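PDB 1F8F: benzyl alcohol dehydrogenase from Acinetobacter calcoaceticus, which catalyses the NAD-dependent oxidation of benzyl alcohol, and probably related aromatic alcohols, to the corresponding aldehyde at a zinc-containing active site. Local coordinates for the nicotinamide-adenine-dinucleotide site and the zinc ion site. Sequence-based numbering; all coordinates share one arbitrary frame.

Contact 1: the nicotinamide-adenine-dinucleotide site. Residues 45-46, 173, 177, 198-202, 222-224, 227, 242, 265-266, 268, 271, 288-290, 315-316, 364. With NAD (nicotinamide-adenine-dinucleotide), chain B.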
loop_
_atom_site.group_PDB
_atom_site.type_symbol
_atom_site.label_atom_id
_atom_site.label_comp_id
_atom_site.label_asym_id
_atom_site.label_seq_id
_atom_site.Cartn_x
_atom_site.Cartn_y
_atom_site.Cartn_z
ATOM N N HIS A 45 29.588 -14.407 -4.236
ATOM C CA HIS A 45 30.423 -13.351 -4.741
ATOM C C HIS A 45 31.015 -12.507 -3.635
ATOM O O HIS A 45 32.196 -12.179 -3.556
ATOM C CB HIS A 45 29.553 -12.556 -5.748
ATOM C CG HIS A 45 30.442 -11.622 -6.523
ATOM N ND1 HIS A 45 30.272 -10.255 -6.537
ATOM C CD2 HIS A 45 31.549 -11.899 -7.265
ATOM C CE1 HIS A 45 31.228 -9.710 -7.274
ATOM N NE2 HIS A 45 32.006 -10.686 -7.719
ATOM N N THR A 46 30.162 -12.180 -2.655
ATOM C CA THR A 46 30.506 -11.471 -1.460
ATOM C C THR A 46 31.610 -12.123 -0.656
ATOM O O THR A 46 32.405 -11.356 -0.063
ATOM C CB THR A 46 29.251 -11.195 -0.603
ATOM O OG1 THR A 46 28.254 -10.535 -1.420
ATOM C CG2 THR A 46 29.630 -10.271 0.539
ATOM N N CYS A 173 21.075 -16.414 1.623
ATOM C CA CYS A 173 21.611 -15.241 1.009
ATOM C C CYS A 173 21.218 -15.052 -0.460
ATOM O O CYS A 173 20.287 -14.295 -0.736
ATOM C CB CYS A 173 23.143 -15.088 1.014
ATOM S SG CYS A 173 23.698 -13.459 0.404
ATOM N N THR A 177 17.761 -13.296 -1.871
ATOM C CA THR A 177 18.002 -11.925 -2.321
ATOM C C THR A 177 17.292 -11.677 -3.652
ATOM O O THR A 177 16.595 -10.684 -3.877
ATOM C CB THR A 177 19.507 -11.574 -2.478
ATOM O OG1 THR A 177 20.193 -11.559 -1.225
ATOM C CG2 THR A 177 19.687 -10.184 -3.097
ATOM N N GLY A 198 21.721 -9.104 -15.676
ATOM C CA GLY A 198 22.761 -9.986 -15.122
ATOM C C GLY A 198 22.095 -11.341 -14.851
ATOM O O GLY A 198 20.999 -11.361 -14.253
ATOM N N ALA A 199 22.632 -12.441 -15.358
ATOM C CA ALA A 199 21.997 -13.738 -15.255
ATOM C C ALA A 199 22.822 -14.740 -14.454
ATOM O O ALA A 199 22.948 -15.902 -14.871
ATOM C CB ALA A 199 21.737 -14.338 -16.653
ATOM N N GLY A 200 23.241 -14.363 -13.278
ATOM C CA GLY A 200 24.026 -15.139 -12.338
ATOM C C GLY A 200 23.049 -15.833 -11.398
ATOM O O GLY A 200 21.863 -15.802 -11.734
ATOM N N ALA A 201 23.425 -16.373 -10.254
ATOM C CA ALA A 201 22.455 -16.960 -9.344
ATOM C C ALA A 201 21.408 -15.982 -8.751
ATOM O O ALA A 201 20.318 -16.435 -8.414
ATOM C CB ALA A 201 23.223 -17.586 -8.202
ATOM N N VAL A 202 21.765 -14.737 -8.470
ATOM C CA VAL A 202 20.832 -13.763 -7.955
ATOM C C VAL A 202 19.772 -13.465 -9.027
ATOM O O VAL A 202 18.575 -13.615 -8.812
ATOM C CB VAL A 202 21.517 -12.439 -7.532
ATOM C CG1 VAL A 202 20.439 -11.388 -7.182
ATOM C CG2 VAL A 202 22.480 -12.564 -6.344
ATOM N N ASP A 222 22.658 -10.499 -20.325
ATOM C CA ASP A 222 23.981 -10.827 -19.787
ATOM C C ASP A 222 25.044 -10.723 -20.887
ATOM O O ASP A 222 24.719 -10.483 -22.057
ATOM C CB ASP A 222 24.135 -12.228 -19.177
ATOM C CG ASP A 222 25.144 -12.405 -18.100
ATOM O OD1 ASP A 222 26.375 -12.362 -18.379
ATOM O OD2 ASP A 222 24.867 -12.626 -16.876
ATOM N N ILE A 223 26.299 -11.071 -20.569
ATOM C CA ILE A 223 27.342 -11.158 -21.561
ATOM C C ILE A 223 27.926 -12.580 -21.751
ATOM O O ILE A 223 28.815 -12.731 -22.593
ATOM C CB ILE A 223 28.591 -10.291 -21.474
ATOM C CG1 ILE A 223 29.220 -10.305 -20.068
ATOM C CG2 ILE A 223 28.234 -8.848 -21.850
ATOM C CD1 ILE A 223 30.528 -9.547 -20.051
ATOM N N VAL A 224 27.559 -13.564 -20.947
ATOM C CA VAL A 224 28.106 -14.934 -21.117
ATOM C C VAL A 224 26.975 -15.757 -21.734
ATOM O O VAL A 224 25.902 -15.806 -21.084
ATOM C CB VAL A 224 28.507 -15.509 -19.764
ATOM C CG1 VAL A 224 28.973 -16.951 -19.853
ATOM C CG2 VAL A 224 29.549 -14.584 -19.113
ATOM N N ARG A 227 24.958 -18.620 -19.810
ATOM C CA ARG A 227 24.042 -18.173 -18.734
ATOM C C ARG A 227 22.717 -17.739 -19.350
ATOM O O ARG A 227 21.616 -17.876 -18.795
ATOM C CB ARG A 227 24.724 -17.099 -17.873
ATOM C CG ARG A 227 25.968 -17.568 -17.150
ATOM C CD ARG A 227 26.540 -16.550 -16.174
ATOM N NE ARG A 227 27.267 -17.166 -15.089
ATOM C CZ ARG A 227 27.454 -16.861 -13.809
ATOM N NH1 ARG A 227 26.949 -15.799 -13.181
ATOM N NH2 ARG A 227 28.189 -17.628 -13.002
ATOM N N SER A 242 24.025 -8.203 -24.183
ATOM C CA SER A 242 24.363 -6.805 -24.176
ATOM C C SER A 242 25.765 -6.466 -24.673
ATOM O O SER A 242 26.182 -5.320 -24.439
ATOM C CB SER A 242 24.244 -6.136 -22.813
ATOM O OG SER A 242 25.425 -6.280 -22.028
ATOM N N SER A 265 21.519 -6.445 -11.043
ATOM C CA SER A 265 22.394 -7.295 -10.277
ATOM C C SER A 265 23.856 -7.324 -10.771
ATOM O O SER A 265 24.552 -8.157 -10.233
ATOM C CB SER A 265 21.964 -8.781 -10.180
ATOM O OG SER A 265 22.108 -9.591 -11.336
ATOM N N THR A 266 24.345 -6.518 -11.710
ATOM C CA THR A 266 25.745 -6.572 -12.073
ATOM C C THR A 266 26.655 -5.726 -11.162
ATOM O O THR A 266 27.869 -5.974 -11.005
ATOM C CB THR A 266 25.956 -6.137 -13.508
ATOM O OG1 THR A 266 25.504 -4.776 -13.701
ATOM C CG2 THR A 266 25.158 -6.953 -14.516
ATOM N N SER A 268 27.425 -2.807 -12.029
ATOM C CA SER A 268 28.025 -1.906 -12.974
ATOM C C SER A 268 27.189 -0.650 -13.197
ATOM O O SER A 268 26.088 -0.653 -13.732
ATOM C CB SER A 268 28.270 -2.547 -14.337
ATOM O OG SER A 268 28.943 -3.819 -14.283
ATOM N N ILE A 271 25.491 0.134 -16.661
ATOM C CA ILE A 271 24.432 -0.834 -16.944
ATOM C C ILE A 271 23.207 -0.381 -16.144
ATOM O O ILE A 271 22.035 -0.464 -16.506
ATOM C CB ILE A 271 24.861 -2.258 -16.577
ATOM C CG1 ILE A 271 25.482 -3.145 -17.691
ATOM C CG2 ILE A 271 23.718 -3.063 -15.949
ATOM C CD1 ILE A 271 24.711 -3.372 -18.947
ATOM N N VAL A 288 20.289 -4.363 -6.447
ATOM C CA VAL A 288 20.910 -5.284 -5.506
ATOM C C VAL A 288 22.409 -5.464 -5.731
ATOM O O VAL A 288 23.159 -5.931 -4.855
ATOM C CB VAL A 288 20.268 -6.698 -5.445
ATOM C CG1 VAL A 288 18.815 -6.626 -4.958
ATOM C CG2 VAL A 288 20.233 -7.491 -6.751
ATOM N N GLY A 289 22.973 -5.199 -6.901
ATOM C CA GLY A 289 24.413 -5.382 -7.141
ATOM C C GLY A 289 25.175 -4.130 -6.693
ATOM O O GLY A 289 24.714 -3.009 -6.845
ATOM N N ALA A 290 26.376 -4.240 -6.225
ATOM C CA ALA A 290 27.215 -3.171 -5.747
ATOM C C ALA A 290 28.587 -2.980 -6.376
ATOM O O ALA A 290 29.386 -3.911 -6.465
ATOM C CB ALA A 290 27.559 -3.630 -4.295
ATOM N N VAL A 315 18.361 -4.736 0.164
ATOM C CA VAL A 315 19.285 -5.622 0.890
ATOM C C VAL A 315 18.593 -6.948 1.198
ATOM O O VAL A 315 17.484 -6.983 1.746
ATOM C CB VAL A 315 19.735 -5.049 2.274
ATOM C CG1 VAL A 315 20.791 -5.888 3.005
ATOM C CG2 VAL A 315 20.281 -3.635 2.148
ATOM N N GLU A 316 19.201 -8.068 0.799
ATOM C CA GLU A 316 18.735 -9.399 1.061
ATOM C C GLU A 316 17.264 -9.628 0.761
ATOM O O GLU A 316 16.617 -10.522 1.340
ATOM C CB GLU A 316 19.000 -9.768 2.548
ATOM C CG GLU A 316 20.468 -9.664 2.917
ATOM C CD GLU A 316 21.196 -10.990 2.615
ATOM O OE1 GLU A 316 20.575 -12.023 2.273
ATOM O OE2 GLU A 316 22.416 -11.004 2.723
ATOM N N LEU A 364 27.222 -21.325 -11.497
ATOM C CA LEU A 364 26.265 -20.335 -11.028
ATOM C C LEU A 364 26.279 -20.226 -9.499
ATOM O O LEU A 364 26.447 -19.141 -8.969
ATOM C CB LEU A 364 24.827 -20.598 -11.450
ATOM C CG LEU A 364 24.315 -20.227 -12.838
ATOM C CD1 LEU A 364 24.124 -18.718 -12.945
ATOM C CD2 LEU A 364 25.255 -20.709 -13.940
HETATM P PA NAD B . 27.309 -13.800 -10.247
HETATM O O1A NAD B . 26.848 -15.221 -10.133
HETATM O O2A NAD B . 28.729 -13.563 -10.546
HETATM O O5B NAD B . 26.338 -12.979 -11.195
HETATM C C5B NAD B . 26.451 -11.664 -11.791
HETATM C C4B NAD B . 26.315 -11.739 -13.305
HETATM O O4B NAD B . 26.567 -10.409 -13.872
HETATM C C3B NAD B . 27.259 -12.700 -14.047
HETATM O O3B NAD B . 26.553 -13.755 -14.686
HETATM C C2B NAD B . 27.970 -11.861 -15.107
HETATM O O2B NAD B . 28.088 -12.477 -16.396
HETATM C C1B NAD B . 27.059 -10.625 -15.182
HETATM N N9A NAD B . 27.718 -9.407 -15.643
HETATM C C8A NAD B . 28.848 -8.801 -15.160
HETATM N N7A NAD B . 29.168 -7.691 -15.826
HETATM C C5A NAD B . 28.189 -7.594 -16.800
HETATM C C6A NAD B . 27.958 -6.658 -17.825
HETATM N N6A NAD B . 28.701 -5.581 -18.065
HETATM N N1A NAD B . 26.872 -6.854 -18.615
HETATM C C2A NAD B . 26.082 -7.950 -18.394
HETATM N N3A NAD B . 26.210 -8.862 -17.478
HETATM C C4A NAD B . 27.292 -8.639 -16.711
HETATM O O3 NAD B . 26.940 -13.106 -8.819
HETATM P PN NAD B . 25.629 -13.377 -7.952
HETATM O O1N NAD B . 24.442 -13.501 -8.820
HETATM O O2N NAD B . 25.855 -14.543 -7.088
HETATM O O5D NAD B . 25.618 -11.997 -7.090
HETATM C C5D NAD B . 25.118 -10.798 -7.705
HETATM C C4D NAD B . 25.535 -9.531 -7.052
HETATM O O4D NAD B . 24.662 -9.156 -5.938
HETATM C C3D NAD B . 26.972 -9.278 -6.578
HETATM O O3D NAD B . 27.239 -7.865 -6.664
HETATM C C2D NAD B . 26.821 -9.615 -5.087
HETATM O O2D NAD B . 27.909 -9.197 -4.279
HETATM C C1D NAD B . 25.543 -8.792 -4.864
HETATM N N1N NAD B . 24.849 -9.242 -3.662
HETATM C C2N NAD B . 24.035 -8.329 -3.073
HETATM C C3N NAD B . 23.311 -8.719 -1.963
HETATM C C7N NAD B . 22.323 -7.759 -1.211
HETATM O O7N NAD B . 21.735 -8.166 -0.210
HETATM N N7N NAD B . 22.195 -6.501 -1.765
HETATM C C4N NAD B . 23.389 -10.056 -1.470
HETATM C C5N NAD B . 23.780 -10.955 -2.486
HETATM C C6N NAD B . 24.529 -10.634 -3.598
HETATM O O HOH W 1 23.050 -12.256 -11.120
#

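Contact 2: the zinc ion site. Residues 44, 46, 65-66, 173-174. With ZN (zinc ion), chain C; EOH (ethanol), chain D.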
loop_
_atom_site.group_PDB
_atom_site.type_symbol
_atom_site.label_atom_id
_atom_site.label_comp_id
_atom_site.label_asym_id
_atom_site.label_seq_id
_atom_site.Cartn_x
_atom_site.Cartn_y
_atom_site.Cartn_z
ATOM N N CYS A 44 29.265 -17.434 -2.390
ATOM C CA CYS A 44 28.711 -16.208 -2.960
ATOM C C CYS A 44 29.822 -15.222 -3.232
ATOM O O CYS A 44 30.854 -15.070 -2.588
ATOM C CB CYS A 44 27.629 -15.698 -2.000
ATOM S SG CYS A 44 27.155 -13.967 -2.063
ATOM N N THR A 46 30.162 -12.180 -2.655
ATOM C CA THR A 46 30.506 -11.471 -1.460
ATOM C C THR A 46 31.610 -12.123 -0.656
ATOM O O THR A 46 32.405 -11.356 -0.063
ATOM C CB THR A 46 29.251 -11.195 -0.603
ATOM O OG1 THR A 46 28.254 -10.535 -1.420
ATOM C CG2 THR A 46 29.630 -10.271 0.539
ATOM N N HIS A 65 28.840 -17.774 4.335
ATOM C CA HIS A 65 27.682 -17.090 4.885
ATOM C C HIS A 65 26.408 -17.728 4.330
ATOM O O HIS A 65 25.365 -17.094 4.326
ATOM C CB HIS A 65 27.726 -15.588 4.703
ATOM C CG HIS A 65 27.611 -15.064 3.314
ATOM N ND1 HIS A 65 28.712 -15.047 2.472
ATOM C CD2 HIS A 65 26.583 -14.512 2.639
ATOM C CE1 HIS A 65 28.368 -14.517 1.300
ATOM N NE2 HIS A 65 27.072 -14.191 1.367
ATOM N N GLU A 66 26.608 -18.920 3.748
ATOM C CA GLU A 66 25.412 -19.628 3.249
ATOM C C GLU A 66 25.297 -21.038 3.818
ATOM O O GLU A 66 25.083 -22.018 3.087
ATOM C CB GLU A 66 25.358 -19.606 1.727
ATOM C CG GLU A 66 25.187 -18.211 1.095
ATOM C CD GLU A 66 25.069 -18.261 -0.414
ATOM O OE1 GLU A 66 25.427 -19.216 -1.112
ATOM O OE2 GLU A 66 24.539 -17.296 -1.015
ATOM N N CYS A 173 21.075 -16.414 1.623
ATOM C CA CYS A 173 21.611 -15.241 1.009
ATOM C C CYS A 173 21.218 -15.052 -0.460
ATOM O O CYS A 173 20.287 -14.295 -0.736
ATOM C CB CYS A 173 23.143 -15.088 1.014
ATOM S SG CYS A 173 23.698 -13.459 0.404
ATOM N N GLY A 174 22.008 -15.571 -1.409
ATOM C CA GLY A 174 21.717 -15.266 -2.826
ATOM C C GLY A 174 20.336 -15.608 -3.385
ATOM O O GLY A 174 19.804 -14.828 -4.214
HETATM ZN ZN ZN C . 25.767 -13.292 -0.206
HETATM C C1 EOH D . 25.344 -10.122 0.891
HETATM C C2 EOH D . 25.415 -8.654 0.811
HETATM O O EOH D . 26.065 -10.906 -0.059
#

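Contact 3: the zinc ion site. Residues 93-97, 100, 108-110. With ZN (zinc ion), chain E.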
loop_
_atom_site.group_PDB
_atom_site.type_symbol
_atom_site.label_atom_id
_atom_site.label_comp_id
_atom_site.label_asym_id
_atom_site.label_seq_id
_atom_site.Cartn_x
_atom_site.Cartn_y
_atom_site.Cartn_z
ATOM N N TYR A 93 20.980 -9.952 12.395
ATOM C CA TYR A 93 20.162 -8.829 12.846
ATOM C C TYR A 93 19.929 -8.790 14.355
ATOM O O TYR A 93 19.966 -9.789 15.072
ATOM C CB TYR A 93 18.861 -8.701 12.071
ATOM C CG TYR A 93 17.823 -9.784 12.234
ATOM C CD1 TYR A 93 18.043 -11.044 11.670
ATOM C CD2 TYR A 93 16.632 -9.600 12.920
ATOM C CE1 TYR A 93 17.148 -12.088 11.770
ATOM C CE2 TYR A 93 15.702 -10.622 13.038
ATOM C CZ TYR A 93 15.978 -11.847 12.467
ATOM O OH TYR A 93 15.053 -12.876 12.597
ATOM N N CYS A 94 19.720 -7.573 14.873
ATOM C CA CYS A 94 19.526 -7.350 16.296
ATOM C C CYS A 94 18.114 -7.664 16.797
ATOM O O CYS A 94 18.146 -8.191 17.911
ATOM C CB CYS A 94 19.965 -5.950 16.731
ATOM S SG CYS A 94 18.632 -4.726 16.651
ATOM N N GLY A 95 17.061 -7.335 16.044
ATOM C CA GLY A 95 15.690 -7.661 16.399
ATOM C C GLY A 95 15.055 -6.885 17.551
ATOM O O GLY A 95 13.990 -7.226 18.084
ATOM N N LYS A 96 15.698 -5.766 17.904
ATOM C CA LYS A 96 15.238 -4.901 18.983
ATOM C C LYS A 96 15.210 -3.443 18.488
ATOM O O LYS A 96 14.575 -2.637 19.182
ATOM C CB LYS A 96 16.262 -4.941 20.130
ATOM C CG LYS A 96 16.527 -6.222 20.852
ATOM C CD LYS A 96 17.317 -6.052 22.144
ATOM C CE LYS A 96 18.014 -7.343 22.575
ATOM N NZ LYS A 96 18.734 -7.185 23.883
ATOM N N CYS A 97 15.843 -3.078 17.374
ATOM C CA CYS A 97 15.820 -1.678 16.932
ATOM C C CYS A 97 14.534 -1.296 16.186
ATOM O O CYS A 97 13.654 -2.156 16.018
ATOM C CB CYS A 97 17.055 -1.359 16.067
ATOM S SG CYS A 97 16.982 -2.122 14.402
ATOM N N CYS A 100 14.050 -3.583 12.994
ATOM C CA CYS A 100 13.708 -4.937 13.354
ATOM C C CYS A 100 12.304 -5.039 13.918
ATOM O O CYS A 100 11.560 -5.851 13.339
ATOM C CB CYS A 100 14.753 -5.573 14.272
ATOM S SG CYS A 100 16.441 -5.661 13.570
ATOM N N CYS A 108 18.179 -3.263 9.700
ATOM C CA CYS A 108 18.612 -3.187 11.098
ATOM C C CYS A 108 19.676 -2.130 11.225
ATOM O O CYS A 108 20.699 -2.056 10.521
ATOM C CB CYS A 108 19.178 -4.517 11.655
ATOM S SG CYS A 108 19.923 -4.646 13.276
ATOM N N SER A 109 19.538 -1.265 12.237
ATOM C CA SER A 109 20.552 -0.212 12.443
ATOM C C SER A 109 21.887 -0.806 12.887
ATOM O O SER A 109 22.918 -0.135 12.941
ATOM C CB SER A 109 19.991 0.893 13.333
ATOM O OG SER A 109 19.755 0.386 14.645
ATOM N N GLU A 110 21.985 -2.117 13.153
ATOM C CA GLU A 110 23.296 -2.707 13.430
ATOM C C GLU A 110 23.688 -3.564 12.233
ATOM O O GLU A 110 24.581 -4.382 12.408
ATOM C CB GLU A 110 23.277 -3.491 14.746
ATOM C CG GLU A 110 22.721 -2.801 15.958
ATOM C CD GLU A 110 22.843 -3.299 17.369
ATOM O OE1 GLU A 110 23.070 -4.456 17.793
ATOM O OE2 GLU A 110 22.667 -2.433 18.284
HETATM ZN ZN ZN E . 17.976 -4.268 14.516
#

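Contact 1: the nicotinamide-adenine-dinucleotide site
His45 turns the ND1 edge of its imidazole to the nicotinamide ribose, CG anti to the backbone N (chi1 -168°); ND1 makes a weak 3.4 Å in-plane hydrogen bond to the 2'-hydroxyl, NAD O2D. Thr46 OG1 hydrogen-bonds NAD O2D at 3.2 Å. The pyrophosphate lies on the glycine loop of the Rossmann fold, GxGxxG at 198-203: Gly200 brings a side-chain-free CA close under it, and Val202 N, at the start of helix 201-213, gives NAD O1N of the nicotinamide-side phosphate a nearly straight bond of 3.0 Å.

Asp222 ends strand 217-222 and grips both adenosine ribose hydroxyls with syn lone pairs: OD1 accepts from NAD O2B at 2.6 Å, OD2 from NAD O3B at 3.0 Å. Ala199 N and Ile223 N take the anti lone pairs and so fix the carboxylate. This acid would disfavour a 2'-phosphate, consistent with NAD rather than NADP. Arg227, one face under Leu364 CD1, directs NH1 to both NAD O3B and NAD O1A of the adenosine-side phosphate, the latter a salt bridge. Thr266 CG2 lies over the adenine face, 3.8 Å from the six-membered ring centroid. The carboxamide is read by backbone: Glu316 N donates to NAD O7N at 2.7 Å, while NAD N7N donates to an in-plane lone pair of Val288 O.

Contact 2: the zinc ion site
The ethanol oxygen is gripped at least twice: the zinc ion holds EOH O at 2.4 Å, and Thr46 OG1 donates a hydrogen bond to it at 2.6 Å. Ethanol may come from crystallisation, yet its hydroxyl sits where an alcohol substrate is expected to bind the catalytic zinc of a medium-chain alcohol dehydrogenase. Such coordination probably lowers the pKa of the alcohol and favours the alkoxide that gives up hydride.

The protein contributes two soft thiolate-type sulfurs and an imidazole, a set that suits zinc and probably tempers its charge. Cys173 SG and His65 NE2 each bind the zinc ion at 2.2 Å, and Cys44 SG binds it at 2.4 Å. The shell is distorted, the angle between the two sulfurs opening to 138°. Cys44 SG stands anti to its backbone N (chi1 159°) and also accepts a long hydrogen bond from Thr46 N, so Thr46 serves a metal ligand with its backbone and the alcohol with its side chain. His65 takes the crowded position with CG between backbone N and carbonyl carbon, which swings NE2 toward the metal; Cys173 SG lies at the ring edge.

Behind the shell, Glu66 passes CG over the rim of one His65 face. Its OE2, 4.3 Å from the zinc, is not a ligand here but may modulate the metal's charge. Gly174 N, at the start of helix 174-186, donates to OE2 at 3.1 Å, approaching from above the carboxylate plane.

Contact 3: the zinc ion site
Four cysteine sulfurs surround this zinc in a near-tetrahedral shell: Cys94, Cys100 and Cys108 bind the ion through SG at 2.3 Å and Cys97 SG binds it at 2.4 Å. The angles run from 103° between Cys94 and Cys108 to 118° between Cys108 and Cys97. An all-sulfur set suits a structural zinc, since it binds the ion tightly and offers no substrate site; this is the structural zinc lobe of the medium-chain alcohol dehydrogenases, opened by the CxxC pair Cys94 and Cys97. The side chains converge by different torsions: Cys108 holds SG anti to its backbone N, Cys100 anti to its carbonyl carbon, and Cys97 in the crowded position between the two.

Backbone amides form the second shell and probably ease the concentrated negative charge of the sulfurs. Cys108 SG accepts from Cys94 N at 3.3 Å, nearly straight, and from Glu110 N at 3.3 Å. Cys97 SG likewise takes two longer bonds, from Cys100 N and from Ser109 N. Lys96 N turns back to Cys94 SG at 3.4 Å. Gly95, whose positive phi of 72° suits a glycine, points its N weakly at Cys100 SG. The bonds from Cys94 N and Ser109 N cross over, tying the 94-100 and 108-110 segments together.

The site lies in a protruding lobe between strand 86-89 and helix 111-114, with Cys100 on the short helix 98-101 and the other ligands in loops.

Contacts 1 and 2 form one active site: their C-alpha centres are about 12 Å apart, and they share Thr46 and Cys173. Thr46 touches both the zinc-bound alcohol and the nicotinamide ribose, so with His45 it could relay the alcohol proton outward, as in related dehydrogenases. Cys173 binds the catalytic zinc while packing against the nicotinamide, placing metal and hydride acceptor side by side. The C-alpha centre of contact 3 lies about 20 Å from that of contact 2 and about 27 Å from that of contact 1; it shares no residue with them and probably stabilises its lobe. Each of the four chains in the deposited assembly repeats these sites.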